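PDB 7DMB: putative methyltransferase from Emericella variicolor, which probably acts in trans as an S-adenosylmethionine-dependent methyltransferase in calbistrin biosynthesis and binds S-adenosyl-L-homocysteine. Local coordinates for residues E348-R351 / R352-A356; L189-L192 / M193-N197; Y177-A180 / N181-S184; D33-T37 / P38-P42. One frame throughout, in Å; residues are numbered along the deposited sequence.

In the fold
The four contacts are local turns of chain at different distances from the S-adenosyl-L-homocysteine pocket. Contact 3 reaches it directly: the ring of Y177 lies against the ligand. Contacts 1 and 2 are helical turns beside the central mixed sheet and stand back from the ligand, the side chain of W349 about 12 Å and that of I190 about 13 Å from it. Contact 4 is a surface loop packed on the helix of contact 2; their centres are 11 Å apart, and L192 CG meets L34 CD1 at 3.6 Å. Between nearest atoms, contact 3 is about 9 Å from contact 2 and 17 Å from contact 4, and contact 1 about 13 Å from contacts 2 and 3 and 14 Å from contact 4.

Contact 1: E348-R351 / R352-A356; sequences EWDR and RLKQA
E348 and R352 meet one turn apart in an i to i+4 salt bridge on helix 346-355, which packs beside the mixed sheet of a Rossmann-like methyltransferase fold. One oxygen carries the bond: R352 NE donates to E348 OE1 over 3.1 Å, and OE1 receives it on its anti lone pair, the one turned away from OE2. The oxygen lies at the guanidinium edge, 18° out of its plane, and the carboxylate stands almost perpendicular to that plane, at 86°. A bend at chi2 of E348 brings the carboxylate round, while R352 runs extended from CG to NE to meet it. NH1 of R352 has a second acid, D336, so the charge of this buried arginine is probably well compensated.

The buried flank belongs to W349 and L353. L353 N bonds to W349 O at 2.7 Å, and L353 CG packs 3.4 Å from W349 O. The two side chains only graze each other and are packed by their neighbours: W349 rests on L291, N310, E312 and M378, and L353 on L295, L308 and A380, which wedges this face between helix 291-301 and two strands of the sheet.

On the solvent flank the contacts slacken. K354 NZ makes a weak salt bridge to D350 OD2 at 3.5 Å, whereas OD1 of D350 accepts the backbone N-H of L361. R351 and Q355 run alongside each other in the same direction, their guanidinium and amide planes 51° apart. R351 NH1 completes the E348, R351, R352 network only through a long salt bridge, 3.6 Å to E348 OE1; the oxygen lies well out of the guanidinium plane, and charge alone acts.

Contact 2: L189-L192 / M193-N197; sequences LINL and MGRTN
N191 and R195 meet across one turn near the C-terminal end of helix 187-196, the helix that leads into sheet strand 200-205. Followed outward, R195 first lays CB at 3.5 Å and CG at 3.6 Å from N191 O. Its CD lies 3.5 Å from N191 OD1, and the bend at chi3 (-65°) turns NE back onto that same oxygen. NE donates to N191 OD1 over 2.6 Å with a nearly straight N-H (171°). The oxygen is in the guanidinium plane, yet NE stands 47° above the amide carbonyl plane and not on a lone pair. At the tip, NH2 passes 3.5 Å from L192 CA and donates to a water at 3.0 Å; that water in turn donates to N191 OD1.

One residue on, T196 closes the turn: its OG1 and N both donate to L192 O, from opposite faces of the carbonyl, with OG1 at 2.6 Å. M193, by contrast, runs extended beside L189 and I190 on the buried side, where I190 and M193 touch strand 276-282.

With N191 OD1 taking two donors and ND2 giving a weak bond to G219 O, the amide's flip is set, and the arginine's charge is probably partly offset by the carbonyl dipole.

Contact 3: Y177-A180 / N181-S184; sequences YDWA and NSLS. With SAH (S-adenosyl-L-homocysteine), chain C.
N181 grips the last turn of helix 172-181 by doubling up on one carbonyl: its backbone N and its side-chain ND2 each donate to Y177 O over 2.9 Å. They arrive from opposite faces of the carbonyl, ND2 standing 50° out of the plane. OD1 of N181 faces another way, to OG1 of T212, beside G211 in the glycine-rich segment that binds S-adenosyl-L-homocysteine. With both ends of its amide engaged, N181 ties the helix end to that glycine-rich segment. One turn back, the Y177 ring takes the ligand on one face: SAH CB sits 3.4 Å above its plane, over the centre, and Y177 OH lies 3.3 Å from SAH SD.

W179 offers backbone and ring. Its O accepts from S182 OG at a modelled 2.5 Å, a very short bond to be read with reserve; chi1 of S182 (82°) places OG between its own N and carbonyl carbon, and OG is also bonded to R53 NH2. W179 CZ2 meets L183 CD1 at 3.9 Å, while NE1 bonds to E58 and the ring packs edge-to-face with Y374.

A180 contributes its carbonyl, O accepting from L183 N at 3.2 Å, a donor 58° above the plane, and from a water at 2.7 Å. That water accepts from S184 OG, which also bonds to N377.

The type I turn N181-S184 carries the chain from helix 172-181 into strand 184-185, the partner of 50-51, with L183 bonded to T52 through the backbone; helix 56-79 covers W179 and L183, and Q311 of strand 306-313 touches N181 and S184.

Contact 4: D33-T37 / P38-P42; sequences DLQWT and PDSTP
The D33 side chain runs alongside the P42 ring, its carboxylate oxygen OD2 3.6 Å from P42 CD. Farther round the loop, the W36 indole carries L34 CB 4.3 Å above one face, offset toward the rim. Its NE1 donates to K305 O, and the ring leans on M193 of helix 187-196, with W36 CZ3 3.6 Å from M193 O. The Q35 amide reaches back toward D33, NE2 to OD2 at 3.5 Å, a weak though straight bond (169°).

These groups sit on the long connection of a small beta-hairpin, between antiparallel strands 31-32 and 43-44. A type I turn, T37 to S40, reverses the chain at its tip, although its closing bond, S40 N to T37 O, is weak at 3.4 Å. T37 OG1 occupies the crowded position between its backbone N and carbonyl carbon (chi1 53°), from where it donates weakly to D39 OD2 at 3.1 Å across the turn. The entry to P38 is tight, T37 CB lying 3.4 Å from P38 CD.

Inside the loop, S40 extends OG anti to its backbone N (-162°) toward the opposite limb and accepts Q35 N over 3.0 Å. That bond is tentative, because S40 OG is modelled too close to D33 OD1. On the D33 limb the backbone N donates to H362 NE2, and L34 O and Q35 O each take a weak bond from R381 NH2.

Contact 1: E348-R351 / R352-A356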
loop_
_atom_site.group_PDB
_atom_site.type_symbol
_atom_site.label_atom_id
_atom_site.label_comp_id
_atom_site.label_asym_id
_atom_site.label_seq_id
_atom_site.Cartn_x
_atom_site.Cartn_y
_atom_site.Cartn_z
ATOM N N GLU A 348 -3.239 14.955 -5.785
ATOM C CA GLU A 348 -3.665 14.353 -7.043
ATOM C C GLU A 348 -4.903 13.484 -6.845
ATOM O O GLU A 348 -5.817 13.510 -7.680
ATOM C CB GLU A 348 -2.523 13.553 -7.667
ATOM C CG GLU A 348 -2.684 13.277 -9.183
ATOM C CD GLU A 348 -3.246 14.461 -9.995
ATOM O OE1 GLU A 348 -4.122 14.226 -10.871
ATOM O OE2 GLU A 348 -2.805 15.615 -9.772
ATOM N N TRP A 349 -4.962 12.716 -5.749
ATOM C CA TRP A 349 -6.177 11.954 -5.454
ATOM C C TRP A 349 -7.385 12.883 -5.373
ATOM O O TRP A 349 -8.406 12.641 -6.018
ATOM C CB TRP A 349 -6.014 11.156 -4.162
ATOM C CG TRP A 349 -5.162 9.919 -4.328
ATOM C CD1 TRP A 349 -3.870 9.742 -3.898
ATOM C CD2 TRP A 349 -5.536 8.701 -4.986
ATOM N NE1 TRP A 349 -3.423 8.486 -4.244
ATOM C CE2 TRP A 349 -4.425 7.821 -4.904
ATOM C CE3 TRP A 349 -6.700 8.268 -5.640
ATOM C CZ2 TRP A 349 -4.434 6.540 -5.471
ATOM C CZ3 TRP A 349 -6.721 6.984 -6.183
ATOM C CH2 TRP A 349 -5.586 6.139 -6.104
ATOM N N ASP A 350 -7.255 13.980 -4.622
ATOM C CA ASP A 350 -8.310 14.988 -4.527
ATOM C C ASP A 350 -8.825 15.397 -5.903
ATOM O O ASP A 350 -10.035 15.381 -6.152
ATOM C CB ASP A 350 -7.786 16.200 -3.759
ATOM C CG ASP A 350 -8.806 17.324 -3.671
ATOM O OD1 ASP A 350 -9.885 17.111 -3.064
ATOM O OD2 ASP A 350 -8.514 18.427 -4.200
ATOM N N ARG A 351 -7.913 15.757 -6.812
ATOM C CA ARG A 351 -8.287 16.076 -8.191
ATOM C C ARG A 351 -9.149 14.982 -8.806
ATOM O O ARG A 351 -10.198 15.251 -9.402
ATOM C CB ARG A 351 -7.027 16.265 -9.045
ATOM C CG ARG A 351 -6.303 17.595 -8.885
ATOM C CD ARG A 351 -5.374 17.798 -10.064
ATOM N NE ARG A 351 -6.114 17.778 -11.330
ATOM C CZ ARG A 351 -5.571 17.592 -12.533
ATOM N NH1 ARG A 351 -4.262 17.397 -12.656
ATOM N NH2 ARG A 351 -6.341 17.609 -13.619
ATOM N N ARG A 352 -8.708 13.735 -8.690
ATOM C CA ARG A 352 -9.391 12.691 -9.430
ATOM C C ARG A 352 -10.657 12.236 -8.724
ATOM O O ARG A 352 -11.594 11.781 -9.387
ATOM C CB ARG A 352 -8.435 11.537 -9.678
ATOM C CG ARG A 352 -7.468 11.877 -10.791
ATOM C CD ARG A 352 -6.411 10.860 -10.901
ATOM N NE ARG A 352 -5.185 11.396 -11.473
ATOM C CZ ARG A 352 -4.622 10.901 -12.560
ATOM N NH1 ARG A 352 -5.204 9.886 -13.193
ATOM N NH2 ARG A 352 -3.491 11.409 -13.009
ATOM N N LEU A 353 -10.704 12.374 -7.397
ATOM C CA LEU A 353 -11.942 12.133 -6.671
ATOM C C LEU A 353 -13.039 13.075 -7.156
ATOM O O LEU A 353 -14.177 12.649 -7.382
ATOM C CB LEU A 353 -11.696 12.280 -5.166
ATOM C CG LEU A 353 -11.037 11.086 -4.457
ATOM C CD1 LEU A 353 -10.368 11.521 -3.188
ATOM C CD2 LEU A 353 -12.040 9.948 -4.173
ATOM N N LYS A 354 -12.703 14.352 -7.370
ATOM C CA LYS A 354 -13.697 15.311 -7.854
ATOM C C LYS A 354 -14.208 14.934 -9.244
ATOM O O LYS A 354 -15.403 15.075 -9.533
ATOM C CB LYS A 354 -13.105 16.722 -7.860
ATOM C CG LYS A 354 -12.916 17.299 -6.468
ATOM C CD LYS A 354 -12.115 18.611 -6.470
ATOM C CE LYS A 354 -12.407 19.415 -5.197
ATOM N NZ LYS A 354 -11.312 20.387 -4.857
ATOM N N GLN A 355 -13.321 14.433 -10.108
ATOM C CA GLN A 355 -13.717 13.974 -11.435
ATOM C C GLN A 355 -14.596 12.737 -11.390
ATOM O O GLN A 355 -15.239 12.421 -12.394
ATOM C CB GLN A 355 -12.484 13.663 -12.293
ATOM C CG GLN A 355 -11.761 14.886 -12.823
ATOM C CD GLN A 355 -10.258 14.700 -12.902
ATOM O OE1 GLN A 355 -9.770 13.765 -13.529
ATOM N NE2 GLN A 355 -9.516 15.595 -12.259
ATOM N N ALA A 356 -14.629 12.016 -10.270
ATOM C CA ALA A 356 -15.356 10.755 -10.186
ATOM C C ALA A 356 -16.654 10.849 -9.397
ATOM O O ALA A 356 -17.282 9.819 -9.143
ATOM C CB ALA A 356 -14.466 9.677 -9.560
#

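Contact 2: L189-L192 / M193-N197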
loop_
_atom_site.group_PDB
_atom_site.type_symbol
_atom_site.label_atom_id
_atom_site.label_comp_id
_atom_site.label_asym_id
_atom_site.label_seq_id
_atom_site.Cartn_x
_atom_site.Cartn_y
_atom_site.Cartn_z
ATOM N N LEU A 189 -10.761 5.872 13.486
ATOM C CA LEU A 189 -11.700 6.223 12.421
ATOM C C LEU A 189 -12.724 5.116 12.208
ATOM O O LEU A 189 -13.929 5.376 12.092
ATOM C CB LEU A 189 -10.974 6.494 11.108
ATOM C CG LEU A 189 -11.966 6.731 9.960
ATOM C CD1 LEU A 189 -12.784 7.977 10.251
ATOM C CD2 LEU A 189 -11.299 6.841 8.579
ATOM N N ILE A 190 -12.248 3.873 12.100
ATOM C CA ILE A 190 -13.159 2.757 11.891
ATOM C C ILE A 190 -14.115 2.642 13.067
ATOM O O ILE A 190 -15.329 2.482 12.890
ATOM C CB ILE A 190 -12.362 1.462 11.658
ATOM C CG1 ILE A 190 -11.491 1.586 10.400
ATOM C CG2 ILE A 190 -13.294 0.254 11.563
ATOM C CD1 ILE A 190 -12.269 1.742 9.121
ATOM N N ASN A 191 -13.591 2.763 14.287
ATOM C CA ASN A 191 -14.452 2.678 15.462
ATOM C C ASN A 191 -15.536 3.761 15.435
ATOM O O ASN A 191 -16.696 3.493 15.758
ATOM C CB ASN A 191 -13.595 2.759 16.724
ATOM C CG ASN A 191 -14.410 2.646 17.993
ATOM O OD1 ASN A 191 -14.576 3.621 18.715
ATOM N ND2 ASN A 191 -14.920 1.449 18.271
ATOM N N LEU A 192 -15.185 4.982 15.024
ATOM C CA LEU A 192 -16.169 6.063 14.976
ATOM C C LEU A 192 -17.296 5.738 13.995
ATOM O O LEU A 192 -18.480 5.881 14.328
ATOM C CB LEU A 192 -15.488 7.385 14.609
ATOM C CG LEU A 192 -16.432 8.567 14.334
ATOM C CD1 LEU A 192 -17.365 8.759 15.511
ATOM C CD2 LEU A 192 -15.659 9.879 14.029
ATOM N N MET A 193 -16.945 5.291 12.781
ATOM C CA MET A 193 -17.947 4.831 11.823
ATOM C C MET A 193 -18.837 3.742 12.412
ATOM O O MET A 193 -20.065 3.770 12.246
ATOM C CB MET A 193 -17.256 4.313 10.563
ATOM C CG MET A 193 -16.486 5.360 9.821
ATOM S SD MET A 193 -15.440 4.595 8.598
ATOM C CE MET A 193 -15.246 5.972 7.457
ATOM N N GLY A 194 -18.235 2.770 13.100
ATOM C CA GLY A 194 -19.007 1.650 13.619
ATOM C C GLY A 194 -19.890 2.025 14.797
ATOM O O GLY A 194 -21.044 1.595 14.884
ATOM N N ARG A 195 -19.367 2.826 15.724
ATOM C CA ARG A 195 -20.236 3.324 16.778
ATOM C C ARG A 195 -21.339 4.220 16.222
ATOM O O ARG A 195 -22.430 4.290 16.809
ATOM C CB ARG A 195 -19.413 4.064 17.826
ATOM C CG ARG A 195 -18.633 3.130 18.757
ATOM C CD ARG A 195 -17.877 3.925 19.804
ATOM N NE ARG A 195 -16.842 4.756 19.195
ATOM C CZ ARG A 195 -16.949 6.064 18.981
ATOM N NH1 ARG A 195 -18.057 6.709 19.325
ATOM N NH2 ARG A 195 -15.942 6.726 18.427
ATOM N N THR A 196 -21.086 4.904 15.091
ATOM C CA THR A 196 -22.098 5.781 14.499
ATOM C C THR A 196 -23.129 4.989 13.705
ATOM O O THR A 196 -24.326 5.299 13.749
ATOM C CB THR A 196 -21.461 6.830 13.580
ATOM O OG1 THR A 196 -20.438 7.561 14.278
ATOM C CG2 THR A 196 -22.533 7.794 13.069
ATOM N N ASN A 197 -22.680 3.988 12.948
ATOM C CA ASN A 197 -23.558 3.058 12.240
ATOM C C ASN A 197 -23.167 1.648 12.665
ATOM O O ASN A 197 -22.296 1.022 12.039
ATOM C CB ASN A 197 -23.462 3.226 10.725
ATOM C CG ASN A 197 -24.403 2.275 9.970
ATOM O OD1 ASN A 197 -25.180 1.514 10.582
ATOM N ND2 ASN A 197 -24.324 2.303 8.635
HETATM O O HOH W 1 -12.986 6.378 17.892
#

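Contact 3: Y177-A180 / N181-S184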
loop_
_atom_site.group_PDB
_atom_site.type_symbol
_atom_site.label_atom_id
_atom_site.label_comp_id
_atom_site.label_asym_id
_atom_site.label_seq_id
_atom_site.Cartn_x
_atom_site.Cartn_y
_atom_site.Cartn_z
ATOM N N TYR A 177 3.130 -6.249 3.989
ATOM C CA TYR A 177 1.969 -5.375 4.123
ATOM C C TYR A 177 1.592 -5.159 5.592
ATOM O O TYR A 177 1.102 -4.073 5.947
ATOM C CB TYR A 177 0.796 -5.919 3.300
ATOM C CG TYR A 177 1.035 -5.804 1.798
ATOM C CD1 TYR A 177 1.366 -4.576 1.221
ATOM C CD2 TYR A 177 0.941 -6.917 0.962
ATOM C CE1 TYR A 177 1.589 -4.456 -0.140
ATOM C CE2 TYR A 177 1.178 -6.810 -0.407
ATOM C CZ TYR A 177 1.500 -5.575 -0.949
ATOM O OH TYR A 177 1.738 -5.450 -2.303
ATOM N N ASP A 178 1.848 -6.149 6.468
ATOM C CA ASP A 178 1.713 -5.902 7.906
ATOM C C ASP A 178 2.622 -4.760 8.363
ATOM O O ASP A 178 2.212 -3.927 9.184
ATOM C CB ASP A 178 2.022 -7.160 8.718
ATOM C CG ASP A 178 0.840 -8.137 8.797
ATOM O OD1 ASP A 178 -0.316 -7.727 8.539
ATOM O OD2 ASP A 178 1.075 -9.319 9.125
ATOM N N TRP A 179 3.871 -4.711 7.860
ATOM C CA TRP A 179 4.775 -3.624 8.241
ATOM C C TRP A 179 4.209 -2.273 7.829
ATOM O O TRP A 179 4.184 -1.337 8.630
ATOM C CB TRP A 179 6.166 -3.776 7.616
ATOM C CG TRP A 179 6.947 -2.434 7.701
ATOM C CD1 TRP A 179 7.625 -1.956 8.788
ATOM C CD2 TRP A 179 7.055 -1.412 6.690
ATOM N NE1 TRP A 179 8.171 -0.723 8.511
ATOM C CE2 TRP A 179 7.846 -0.369 7.230
ATOM C CE3 TRP A 179 6.590 -1.289 5.368
ATOM C CZ2 TRP A 179 8.168 0.789 6.503
ATOM C CZ3 TRP A 179 6.922 -0.128 4.643
ATOM C CH2 TRP A 179 7.700 0.887 5.220
ATOM N N ALA A 180 3.811 -2.139 6.555
ATOM C CA ALA A 180 3.265 -0.875 6.060
ATOM C C ALA A 180 2.046 -0.444 6.866
ATOM O O ALA A 180 1.925 0.725 7.254
ATOM C CB ALA A 180 2.907 -0.997 4.577
ATOM N N ASN A 181 1.115 -1.371 7.099
ATOM C CA ASN A 181 -0.052 -1.052 7.913
ATOM C C ASN A 181 0.344 -0.669 9.332
ATOM O O ASN A 181 -0.373 0.085 9.998
ATOM C CB ASN A 181 -1.005 -2.245 7.942
ATOM C CG ASN A 181 -1.937 -2.267 6.761
ATOM O OD1 ASN A 181 -2.905 -1.501 6.708
ATOM N ND2 ASN A 181 -1.661 -3.150 5.802
ATOM N N SER A 182 1.483 -1.165 9.811
ATOM C CA SER A 182 1.882 -0.891 11.180
ATOM C C SER A 182 2.246 0.577 11.405
ATOM O O SER A 182 2.337 1.013 12.559
ATOM C CB SER A 182 3.042 -1.820 11.556
ATOM O OG SER A 182 4.288 -1.326 11.079
ATOM N N LEU A 183 2.424 1.353 10.344
ATOM C CA LEU A 183 2.773 2.757 10.499
ATOM C C LEU A 183 1.563 3.648 10.731
ATOM O O LEU A 183 1.727 4.770 11.229
ATOM C CB LEU A 183 3.529 3.254 9.264
ATOM C CG LEU A 183 4.946 2.730 9.005
ATOM C CD1 LEU A 183 5.475 3.291 7.682
ATOM C CD2 LEU A 183 5.876 3.086 10.153
ATOM N N SER A 184 0.363 3.190 10.376
ATOM C CA SER A 184 -0.838 4.017 10.414
ATOM C C SER A 184 -1.776 3.525 11.502
ATOM O O SER A 184 -2.030 2.314 11.615
ATOM C CB SER A 184 -1.587 3.989 9.075
ATOM O OG SER A 184 -0.778 4.380 7.978
HETATM N N SAH C . -4.434 -4.795 0.376
HETATM C CA SAH C . -3.198 -5.572 0.084
HETATM C CB SAH C . -1.993 -4.656 -0.159
HETATM C CG SAH C . -1.943 -4.105 -1.569
HETATM S SD SAH C . -1.553 -5.345 -2.841
HETATM C C SAH C . -2.905 -6.514 1.254
HETATM O O SAH C . -2.528 -7.666 0.958
HETATM O OXT SAH C . -3.093 -6.068 2.412
HETATM C "C5'" SAH C . -2.801 -4.957 -4.095
HETATM C "C4'" SAH C . -3.954 -5.937 -4.074
HETATM O "O4'" SAH C . -4.992 -5.459 -4.965
HETATM C "C3'" SAH C . -3.583 -7.343 -4.553
HETATM O "O3'" SAH C . -4.102 -8.302 -3.642
HETATM C "C2'" SAH C . -4.218 -7.418 -5.946
HETATM O "O2'" SAH C . -4.617 -8.711 -6.348
HETATM C "C1'" SAH C . -5.430 -6.509 -5.791
HETATM N N9 SAH C . -5.871 -5.931 -7.056
HETATM C C8 SAH C . -5.057 -5.583 -8.104
HETATM N N7 SAH C . -5.702 -5.075 -9.122
HETATM C C5 SAH C . -7.032 -5.100 -8.731
HETATM C C6 SAH C . -8.214 -4.696 -9.381
HETATM N N6 SAH C . -8.241 -4.182 -10.606
HETATM N N1 SAH C . -9.382 -4.856 -8.709
HETATM C C2 SAH C . -9.344 -5.379 -7.477
HETATM N N3 SAH C . -8.295 -5.788 -6.768
HETATM C C4 SAH C . -7.151 -5.624 -7.455
HETATM O O HOH W 2 1.202 3.275 6.796
#

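Contact 4: D33-T37 / P38-P42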
loop_
_atom_site.group_PDB
_atom_site.type_symbol
_atom_site.label_atom_id
_atom_site.label_comp_id
_atom_site.label_asym_id
_atom_site.label_seq_id
_atom_site.Cartn_x
_atom_site.Cartn_y
_atom_site.Cartn_z
ATOM N N ASP A 33 -16.254 14.605 9.382
ATOM C CA ASP A 33 -17.663 14.835 9.734
ATOM C C ASP A 33 -18.534 13.837 8.969
ATOM O O ASP A 33 -18.935 14.086 7.826
ATOM C CB ASP A 33 -18.080 16.276 9.449
ATOM C CG ASP A 33 -19.375 16.652 10.155
ATOM O OD1 ASP A 33 -19.976 15.767 10.790
ATOM O OD2 ASP A 33 -19.790 17.823 10.082
ATOM N N LEU A 34 -18.829 12.703 9.610
ATOM C CA LEU A 34 -19.487 11.601 8.913
ATOM C C LEU A 34 -20.900 11.955 8.459
ATOM O O LEU A 34 -21.341 11.482 7.405
ATOM C CB LEU A 34 -19.507 10.363 9.805
ATOM C CG LEU A 34 -18.122 9.839 10.188
ATOM C CD1 LEU A 34 -18.253 8.722 11.191
ATOM C CD2 LEU A 34 -17.374 9.354 8.942
ATOM N N GLN A 35 -21.622 12.772 9.231
ATOM C CA GLN A 35 -22.967 13.236 8.860
ATOM C C GLN A 35 -23.930 12.073 8.584
ATOM O O GLN A 35 -24.725 12.110 7.645
ATOM C CB GLN A 35 -22.897 14.193 7.663
ATOM C CG GLN A 35 -22.245 15.546 7.983
ATOM C CD GLN A 35 -21.943 16.361 6.739
ATOM O OE1 GLN A 35 -22.551 16.162 5.689
ATOM N NE2 GLN A 35 -20.993 17.289 6.852
ATOM N N TRP A 36 -23.851 11.023 9.402
ATOM C CA TRP A 36 -24.755 9.877 9.292
ATOM C C TRP A 36 -25.913 9.930 10.283
ATOM O O TRP A 36 -26.889 9.188 10.125
ATOM C CB TRP A 36 -23.981 8.570 9.513
ATOM C CG TRP A 36 -23.074 8.160 8.367
ATOM C CD1 TRP A 36 -23.069 8.661 7.092
ATOM C CD2 TRP A 36 -22.047 7.162 8.405
ATOM N NE1 TRP A 36 -22.109 8.035 6.339
ATOM C CE2 TRP A 36 -21.463 7.114 7.121
ATOM C CE3 TRP A 36 -21.568 6.301 9.402
ATOM C CZ2 TRP A 36 -20.421 6.242 6.808
ATOM C CZ3 TRP A 36 -20.540 5.434 9.091
ATOM C CH2 TRP A 36 -19.979 5.407 7.799
ATOM N N THR A 37 -25.804 10.757 11.307
ATOM C CA THR A 37 -26.826 10.970 12.317
ATOM C C THR A 37 -26.867 12.463 12.582
ATOM O O THR A 37 -25.922 13.182 12.237
ATOM C CB THR A 37 -26.506 10.213 13.614
ATOM O OG1 THR A 37 -25.179 10.553 14.034
ATOM C CG2 THR A 37 -26.604 8.711 13.405
ATOM N N PRO A 38 -27.945 12.969 13.185
ATOM C CA PRO A 38 -27.925 14.376 13.609
ATOM C C PRO A 38 -26.843 14.659 14.640
ATOM O O PRO A 38 -26.474 15.826 14.827
ATOM C CB PRO A 38 -29.333 14.601 14.178
ATOM C CG PRO A 38 -29.862 13.240 14.481
ATOM C CD PRO A 38 -29.233 12.316 13.480
ATOM N N ASP A 39 -26.300 13.614 15.283
ATOM C CA ASP A 39 -25.240 13.708 16.286
ATOM C C ASP A 39 -23.963 14.373 15.776
ATOM O O ASP A 39 -23.081 14.673 16.592
ATOM C CB ASP A 39 -24.827 12.317 16.802
ATOM C CG ASP A 39 -26.003 11.396 17.122
ATOM O OD1 ASP A 39 -27.103 11.893 17.457
ATOM O OD2 ASP A 39 -25.815 10.158 17.041
ATOM N N SER A 40 -23.823 14.593 14.469
ATOM C CA SER A 40 -22.494 14.697 13.873
ATOM C C SER A 40 -21.816 16.018 14.214
ATOM O O SER A 40 -22.332 17.099 13.902
ATOM C CB SER A 40 -22.573 14.527 12.354
ATOM O OG SER A 40 -21.295 14.213 11.813
ATOM N N THR A 41 -20.632 15.914 14.812
ATOM C CA THR A 41 -19.717 17.016 15.029
ATOM C C THR A 41 -18.383 16.688 14.366
ATOM O O THR A 41 -17.889 15.557 14.504
ATOM C CB THR A 41 -19.512 17.272 16.540
ATOM O OG1 THR A 41 -19.045 16.074 17.176
ATOM C CG2 THR A 41 -20.817 17.703 17.193
ATOM N N PRO A 42 -17.776 17.620 13.634
ATOM C CA PRO A 42 -16.465 17.338 13.038
ATOM C C PRO A 42 -15.434 16.995 14.101
ATOM O O PRO A 42 -15.372 17.616 15.164
ATOM C CB PRO A 42 -16.112 18.635 12.299
ATOM C CG PRO A 42 -17.096 19.655 12.762
ATOM C CD PRO A 42 -18.319 18.909 13.185
#